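Long-range contacts in glucanase (Clostridium thermocellum, PDB 5GXX), which probably hydrolyses internal beta-1,4-glucosidic bonds of cellulose, as an endoglucanase of glycoside hydrolase family 9 that works as part of the cellulosome: residues Y164-F172 with S205-G213; F172-D181 with S193-A204. The protein carries 1 engineered substitution. All blocks are in the same frame, centred on the assembly; numbering follows the deposited sequence.

How the contacts relate
Two contacts along one pair of helices illustrate how an antiparallel helical hairpin is built. The chain runs up helix 162-178, turns through a long excursion without helix or strand, and comes back along helix 198-212. Contact 2 (172-181 with 193-204) closes the inner loop; the calcium ligands Ser195 and Gly196 lie in the connection, and Asp199 and Glu200 on the first turn of the second helix. Contact 1 (164-172 with 205-213) closes the wider loop, inside which contact 2 is nested, and joins the start of the first helix to the end of the second. Phe172 belongs to both contacts, whose centres lie about 14 Å apart, all within the family 9 catalytic region.

Contact 1 of 2, residues Y164-F172 with S205-G213; sequences YLRYAKKYF and STWLYLATG
Leu208 projects from helix 205-212 into helix 164-172 as a knob into the hole formed by Leu165, Ala168, Lys169 and Phe172, a knob-into-hole fit within an antiparallel helical hairpin of the (alpha/alpha)6 barrel of family 9 glycosidases. The segment axes come within 11.0 Å at an angle of 145°. The two methyls of Leu208 divide the work. Leu208 CD1 presses on the root of the Phe172 side chain, 3.5 Å from Phe172 CB, while Leu208 CD2 faces the other way along the helix, 3.9 Å from Leu165 CD1 and 4.1 Å from Ala168 CB. With CG trans to its own backbone N (chi1 172°), the Phe172 ring is carried across to the second helix, where CE1 lies 3.9 Å from Ser205 CB; the hydroxyl of Ser205 turns back to Leu201 O in its own helix. Tyr224 of helix 215-224 also packs on Phe172. Leu165 reaches over with CD1, which touches Ala211 CB as well as Leu208. Lys169 and Thr212 meet tip to tip, CE to CG2. Thr212 OG1 donates a hydrogen bond to Leu208 O (2.8 Å), from the opposite face of that carbonyl to Thr212 N.

Contact 2 of 2, residues F172-D181 with S193-A204; sequences FELADATRSD and SHSGFWDELLWA. With CA (calcium ion), chain C.
Leu201 fills the apolar centre, its CD2 lying 3.9 Å from Ala175 CB and against the Phe172 ring, whose CE1 also meets Leu201 O near the ring plane. Phe172 CD1 rests 3.9 Å from Ala204 CB. The other branch of Leu201, CD1, comes up beside Asp176 OD1. Beyond Leu201 lies Phe197, CG between its backbone N and carbonyl carbon (chi1 65°), which sets the ring against the backbone of Arg179 and Ser180. Ser180 N stands over one face of this ring, and Arg179 crosses it at about a right angle, with Arg179 CB 3.7 Å from Phe197 CZ. Phe197 CE1 in turn sits over the centre of the Trp198 ring. The Trp198 edge meets one face of the Arg179 guanidinium, their planes 76° apart, and Arg179 NH2 forms a salt bridge with Asp176 OD1 at 2.9 Å, nearly in the guanidinium plane. Asp176 is gripped further by Tyr224 and Lys220. This is the turn end of a helical hairpin of the (alpha/alpha)6 barrel, where the chain leaves helix 172-178 at Arg179, with positive phi, and enters helix 198-204 through a calcium site. Ser195 OG, Gly196 O and both oxygens of Asp199 and of Glu200 bind the calcium, together with a water and the carbonyl oxygen of Asp246. The polar edge is tied to this site through Ser193, whose OG donates to Asp181 OD2 at 2.7 Å, meeting it from above the carboxylate plane, and accepts at 2.8 Å from the water that is itself 2.3 Å from the calcium.

Contact 1 of 2, residues Y164-F172 with S205-G213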
# COMPACT_ATOMS: atom_id res chain seq x y z
N TYR A 164 9.04 10.31 53.79
CA TYR A 164 8.58 11.42 52.95
C TYR A 164 9.25 12.73 53.38
O TYR A 164 9.64 13.53 52.52
CB TYR A 164 7.05 11.54 52.92
CG TYR A 164 6.33 10.36 52.30
CD1 TYR A 164 6.96 9.50 51.41
CD2 TYR A 164 5.00 10.09 52.63
CE1 TYR A 164 6.29 8.40 50.86
CE2 TYR A 164 4.34 9.01 52.10
CZ TYR A 164 4.98 8.16 51.22
OH TYR A 164 4.29 7.10 50.68
N LEU A 165 9.43 12.93 54.68
CA LEU A 165 10.03 14.15 55.20
C LEU A 165 11.51 14.23 54.83
O LEU A 165 12.01 15.29 54.45
CB LEU A 165 9.85 14.27 56.72
CG LEU A 165 10.51 15.50 57.35
CD1 LEU A 165 9.98 16.84 56.80
CD2 LEU A 165 10.40 15.46 58.86
N ARG A 166 12.19 13.09 54.90
CA ARG A 166 13.60 13.01 54.51
C ARG A 166 13.79 13.46 53.05
O ARG A 166 14.67 14.27 52.76
CB ARG A 166 14.12 11.59 54.73
CG ARG A 166 15.56 11.37 54.27
CD ARG A 166 16.01 9.93 54.54
NE ARG A 166 17.31 9.62 53.95
CZ ARG A 166 18.49 9.90 54.52
NH1 ARG A 166 18.55 10.54 55.68
NH2 ARG A 166 19.62 9.57 53.89
N TYR A 167 12.94 12.93 52.16
CA TYR A 167 13.01 13.27 50.74
C TYR A 167 12.50 14.67 50.45
O TYR A 167 13.02 15.34 49.56
CB TYR A 167 12.32 12.20 49.88
CG TYR A 167 13.20 10.98 49.73
CD1 TYR A 167 13.29 10.03 50.75
CD2 TYR A 167 13.96 10.79 48.58
CE1 TYR A 167 14.12 8.91 50.62
CE2 TYR A 167 14.79 9.68 48.44
CZ TYR A 167 14.86 8.74 49.46
OH TYR A 167 15.68 7.64 49.33
N ALA A 168 11.49 15.12 51.20
CA ALA A 168 11.06 16.52 51.08
C ALA A 168 12.23 17.47 51.34
O ALA A 168 12.42 18.45 50.62
CB ALA A 168 9.94 16.81 52.03
N LYS A 169 13.03 17.17 52.37
CA LYS A 169 14.19 17.99 52.68
C LYS A 169 15.28 17.85 51.63
O LYS A 169 15.93 18.84 51.30
CB LYS A 169 14.75 17.61 54.05
CG LYS A 169 13.85 17.96 55.21
CD LYS A 169 14.45 17.48 56.53
CE LYS A 169 13.59 17.87 57.71
NZ LYS A 169 14.36 17.69 58.98
N LYS A 170 15.48 16.63 51.12
CA LYS A 170 16.47 16.39 50.07
C LYS A 170 16.14 17.27 48.86
O LYS A 170 16.97 18.01 48.35
CB LYS A 170 16.51 14.92 49.64
CG LYS A 170 17.36 13.95 50.44
CD LYS A 170 17.35 12.60 49.73
CE LYS A 170 17.93 11.48 50.58
NZ LYS A 170 19.41 11.60 50.69
N TYR A 171 14.87 17.21 48.45
CA TYR A 171 14.44 17.90 47.25
C TYR A 171 14.43 19.42 47.43
O TYR A 171 14.86 20.15 46.54
CB TYR A 171 13.08 17.38 46.77
CG TYR A 171 13.10 15.94 46.30
CD1 TYR A 171 14.30 15.25 46.04
CD2 TYR A 171 11.91 15.25 46.10
CE1 TYR A 171 14.28 13.94 45.58
CE2 TYR A 171 11.90 13.94 45.64
CZ TYR A 171 13.08 13.29 45.39
OH TYR A 171 13.04 11.99 44.96
N PHE A 172 14.01 19.89 48.61
CA PHE A 172 13.99 21.32 48.83
C PHE A 172 15.40 21.89 48.81
O PHE A 172 15.64 22.93 48.20
CB PHE A 172 13.28 21.72 50.13
CG PHE A 172 13.44 23.18 50.42
CD1 PHE A 172 12.65 24.13 49.77
CD2 PHE A 172 14.42 23.62 51.29
CE1 PHE A 172 12.83 25.49 50.01
CE2 PHE A 172 14.60 24.98 51.54
CZ PHE A 172 13.82 25.92 50.89
N SER A 205 8.95 25.50 51.26
CA SER A 205 9.47 25.94 52.56
C SER A 205 8.34 26.13 53.58
O SER A 205 8.51 25.81 54.76
CB SER A 205 10.37 27.18 52.46
OG SER A 205 9.71 28.29 51.87
N THR A 206 7.18 26.63 53.13
CA THR A 206 6.04 26.83 54.01
C THR A 206 5.55 25.49 54.56
O THR A 206 5.35 25.35 55.76
CB THR A 206 4.89 27.57 53.28
OG1 THR A 206 5.36 28.88 52.92
CG2 THR A 206 3.64 27.70 54.14
N TRP A 207 5.38 24.51 53.68
CA TRP A 207 5.02 23.17 54.12
C TRP A 207 6.07 22.52 55.02
O TRP A 207 5.70 21.80 55.95
CB TRP A 207 4.68 22.25 52.93
CG TRP A 207 3.26 22.46 52.45
CD1 TRP A 207 2.87 22.94 51.23
CD2 TRP A 207 2.06 22.21 53.19
NE1 TRP A 207 1.49 23.00 51.17
CE2 TRP A 207 0.97 22.57 52.36
CE3 TRP A 207 1.80 21.73 54.48
CZ2 TRP A 207 -0.36 22.45 52.77
CZ3 TRP A 207 0.47 21.61 54.89
CH2 TRP A 207 -0.59 21.97 54.03
N LEU A 208 7.35 22.76 54.75
CA LEU A 208 8.42 22.29 55.65
C LEU A 208 8.37 22.95 57.03
O LEU A 208 8.62 22.28 58.04
CB LEU A 208 9.79 22.43 54.99
CG LEU A 208 10.12 21.36 53.94
CD1 LEU A 208 11.27 21.75 53.03
CD2 LEU A 208 10.32 19.97 54.55
N TYR A 209 8.02 24.23 57.10
CA TYR A 209 7.76 24.87 58.37
C TYR A 209 6.62 24.18 59.09
O TYR A 209 6.71 23.85 60.28
CB TYR A 209 7.43 26.36 58.20
CG TYR A 209 7.32 27.09 59.52
CD1 TYR A 209 8.38 27.05 60.42
CD2 TYR A 209 6.17 27.81 59.90
CE1 TYR A 209 8.33 27.70 61.64
CE2 TYR A 209 6.11 28.46 61.14
CZ TYR A 209 7.19 28.40 62.00
OH TYR A 209 7.19 29.04 63.23
N LEU A 210 5.52 23.96 58.36
CA LEU A 210 4.37 23.33 58.99
C LEU A 210 4.67 21.88 59.38
O LEU A 210 4.05 21.34 60.30
CB LEU A 210 3.14 23.43 58.08
CG LEU A 210 2.52 24.81 57.81
CD1 LEU A 210 1.31 24.60 56.88
CD2 LEU A 210 2.12 25.50 59.10
N ALA A 211 5.63 21.26 58.70
CA ALA A 211 6.02 19.90 59.05
C ALA A 211 6.96 19.83 60.26
O ALA A 211 6.75 18.98 61.13
CB ALA A 211 6.60 19.15 57.84
N THR A 212 7.93 20.73 60.32
CA THR A 212 9.03 20.66 61.29
C THR A 212 8.96 21.69 62.42
O THR A 212 9.55 21.48 63.48
CB THR A 212 10.40 20.90 60.61
OG1 THR A 212 10.45 22.24 60.11
CG2 THR A 212 10.67 19.90 59.50
N GLY A 213 8.29 22.82 62.19
CA GLY A 213 8.30 23.92 63.15
C GLY A 213 9.64 24.64 63.22
O GLY A 213 9.84 25.50 64.07

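Contact 2 of 2, residues F172-D181 with S193-A204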
# COMPACT_ATOMS: atom_id res chain seq x y z
N PHE A 172 14.01 19.89 48.61
CA PHE A 172 13.99 21.32 48.83
C PHE A 172 15.40 21.89 48.81
O PHE A 172 15.64 22.93 48.20
CB PHE A 172 13.28 21.72 50.13
CG PHE A 172 13.44 23.18 50.42
CD1 PHE A 172 12.65 24.13 49.77
CD2 PHE A 172 14.42 23.62 51.29
CE1 PHE A 172 12.83 25.49 50.01
CE2 PHE A 172 14.60 24.98 51.54
CZ PHE A 172 13.82 25.92 50.89
N GLU A 173 16.33 21.19 49.44
CA GLU A 173 17.70 21.67 49.44
C GLU A 173 18.26 21.79 48.02
O GLU A 173 18.98 22.76 47.73
CB GLU A 173 18.57 20.79 50.34
CG GLU A 173 18.30 21.02 51.82
CD GLU A 173 18.75 19.86 52.71
OE1 GLU A 173 19.49 18.98 52.23
OE2 GLU A 173 18.35 19.83 53.89
N LEU A 174 17.96 20.80 47.18
CA LEU A 174 18.43 20.77 45.79
C LEU A 174 17.78 21.90 45.01
O LEU A 174 18.43 22.62 44.26
CB LEU A 174 18.12 19.43 45.12
CG LEU A 174 18.34 19.32 43.60
CD1 LEU A 174 19.80 19.56 43.26
CD2 LEU A 174 17.87 17.99 43.02
N ALA A 175 16.48 22.05 45.18
CA ALA A 175 15.76 23.08 44.45
C ALA A 175 16.24 24.46 44.82
O ALA A 175 16.39 25.34 43.97
CB ALA A 175 14.27 22.94 44.72
N ASP A 176 16.50 24.64 46.12
CA ASP A 176 16.92 25.92 46.67
C ASP A 176 18.38 26.26 46.34
O ASP A 176 18.75 27.43 46.30
CB ASP A 176 16.70 25.89 48.19
CG ASP A 176 16.89 27.24 48.86
OD1 ASP A 176 16.43 28.27 48.32
OD2 ASP A 176 17.46 27.23 49.98
N ALA A 177 19.19 25.25 46.06
CA ALA A 177 20.60 25.47 45.73
C ALA A 177 20.71 25.75 44.24
O ALA A 177 21.54 26.56 43.82
CB ALA A 177 21.42 24.26 46.12
N THR A 178 19.85 25.12 43.44
CA THR A 178 19.87 25.20 41.98
C THR A 178 19.35 26.53 41.46
O THR A 178 19.88 27.09 40.49
CB THR A 178 19.07 24.04 41.36
OG1 THR A 178 19.61 22.78 41.76
CG2 THR A 178 19.06 24.09 39.84
N ARG A 179 18.28 27.04 42.08
CA ARG A 179 17.67 28.31 41.67
C ARG A 179 17.65 28.54 40.17
O ARG A 179 18.03 29.60 39.66
CB ARG A 179 18.23 29.50 42.45
CG ARG A 179 17.76 29.45 43.88
CD ARG A 179 18.32 30.53 44.77
NE ARG A 179 17.89 30.30 46.15
CZ ARG A 179 17.93 31.22 47.10
NH1 ARG A 179 18.37 32.44 46.83
NH2 ARG A 179 17.51 30.93 48.33
N SER A 180 17.17 27.53 39.46
CA SER A 180 17.04 27.61 38.00
C SER A 180 16.05 26.58 37.47
O SER A 180 16.02 25.44 37.96
CB SER A 180 18.41 27.40 37.35
OG SER A 180 18.33 27.58 35.94
N ASP A 181 15.30 26.99 36.46
CA ASP A 181 14.47 26.06 35.70
C ASP A 181 15.13 25.62 34.40
O ASP A 181 14.48 24.99 33.56
CB ASP A 181 13.11 26.70 35.39
CG ASP A 181 12.17 26.65 36.57
OD1 ASP A 181 12.22 25.69 37.37
OD2 ASP A 181 11.36 27.60 36.69
N SER A 193 7.31 26.03 32.81
CA SER A 193 7.34 26.87 34.00
C SER A 193 7.08 28.32 33.57
O SER A 193 7.93 28.96 32.96
CB SER A 193 8.69 26.73 34.74
OG SER A 193 8.73 27.54 35.91
N HIS A 194 5.88 28.82 33.85
CA HIS A 194 5.49 30.16 33.41
C HIS A 194 5.86 31.23 34.44
O HIS A 194 6.36 32.29 34.09
CB HIS A 194 3.98 30.22 33.16
CG HIS A 194 3.52 29.23 32.13
ND1 HIS A 194 3.83 29.35 30.80
CD2 HIS A 194 2.82 28.08 32.25
CE1 HIS A 194 3.32 28.33 30.14
NE2 HIS A 194 2.72 27.53 31.00
N SER A 195 5.56 30.94 35.70
CA SER A 195 5.70 31.92 36.76
C SER A 195 7.13 31.96 37.30
O SER A 195 7.46 32.83 38.10
CB SER A 195 4.73 31.61 37.91
OG SER A 195 4.89 30.26 38.33
N GLY A 196 7.97 31.01 36.90
CA GLY A 196 9.28 30.86 37.53
C GLY A 196 9.20 29.92 38.71
O GLY A 196 8.20 29.22 38.92
N PHE A 197 10.27 29.92 39.50
CA PHE A 197 10.44 28.92 40.55
C PHE A 197 10.37 29.48 41.98
O PHE A 197 10.37 28.70 42.93
CB PHE A 197 11.76 28.15 40.31
CG PHE A 197 12.98 29.02 40.46
CD1 PHE A 197 13.34 29.48 41.72
CD2 PHE A 197 13.71 29.45 39.35
CE1 PHE A 197 14.44 30.31 41.89
CE2 PHE A 197 14.81 30.30 39.52
CZ PHE A 197 15.16 30.74 40.79
N TRP A 198 10.30 30.80 42.14
CA TRP A 198 10.21 31.36 43.49
C TRP A 198 8.95 30.93 44.24
O TRP A 198 8.99 30.70 45.46
CB TRP A 198 10.36 32.89 43.48
CG TRP A 198 11.70 33.36 42.95
CD1 TRP A 198 11.92 34.03 41.79
CD2 TRP A 198 12.98 33.19 43.57
NE1 TRP A 198 13.26 34.29 41.64
CE2 TRP A 198 13.94 33.78 42.72
CE3 TRP A 198 13.41 32.58 44.76
CZ2 TRP A 198 15.30 33.80 43.02
CZ3 TRP A 198 14.78 32.61 45.06
CH2 TRP A 198 15.70 33.21 44.19
N ASP A 199 7.82 30.83 43.54
CA ASP A 199 6.60 30.36 44.19
C ASP A 199 6.69 28.91 44.70
O ASP A 199 6.19 28.62 45.78
CB ASP A 199 5.40 30.51 43.25
CG ASP A 199 5.64 29.88 41.88
OD1 ASP A 199 6.35 30.50 41.06
OD2 ASP A 199 5.11 28.78 41.62
N GLU A 200 7.34 28.02 43.96
CA GLU A 200 7.53 26.65 44.45
C GLU A 200 8.42 26.63 45.69
O GLU A 200 8.20 25.85 46.62
CB GLU A 200 8.15 25.73 43.39
CG GLU A 200 7.24 25.32 42.24
CD GLU A 200 7.05 26.40 41.20
OE1 GLU A 200 7.76 27.43 41.28
OE2 GLU A 200 6.19 26.23 40.30
N LEU A 201 9.46 27.46 45.71
CA LEU A 201 10.30 27.49 46.91
C LEU A 201 9.53 28.00 48.12
O LEU A 201 9.71 27.46 49.21
CB LEU A 201 11.60 28.30 46.71
CG LEU A 201 12.55 27.78 45.64
CD1 LEU A 201 13.73 28.78 45.54
CD2 LEU A 201 13.05 26.38 45.98
N LEU A 202 8.71 29.03 47.92
CA LEU A 202 7.79 29.49 48.95
C LEU A 202 6.87 28.39 49.48
O LEU A 202 6.74 28.20 50.69
CB LEU A 202 6.91 30.63 48.41
CG LEU A 202 5.83 31.16 49.35
CD1 LEU A 202 6.42 31.71 50.65
CD2 LEU A 202 5.04 32.24 48.61
N TRP A 203 6.19 27.72 48.55
CA TRP A 203 5.24 26.65 48.85
C TRP A 203 5.92 25.52 49.60
O TRP A 203 5.44 25.08 50.64
CB TRP A 203 4.64 26.19 47.52
CG TRP A 203 3.67 25.05 47.42
CD1 TRP A 203 3.86 23.92 46.70
CD2 TRP A 203 2.32 24.97 47.93
NE1 TRP A 203 2.75 23.11 46.74
CE2 TRP A 203 1.78 23.74 47.48
CE3 TRP A 203 1.53 25.82 48.71
CZ2 TRP A 203 0.49 23.33 47.81
CZ3 TRP A 203 0.25 25.39 49.04
CH2 TRP A 203 -0.26 24.17 48.58
N ALA A 204 7.08 25.08 49.10
CA ALA A 204 7.77 23.98 49.74
C ALA A 204 8.30 24.34 51.13
O ALA A 204 8.11 23.58 52.08
CB ALA A 204 8.89 23.48 48.84
CA CA C . 6.11 28.43 39.54
O HOH W 1 6.45 27.57 37.47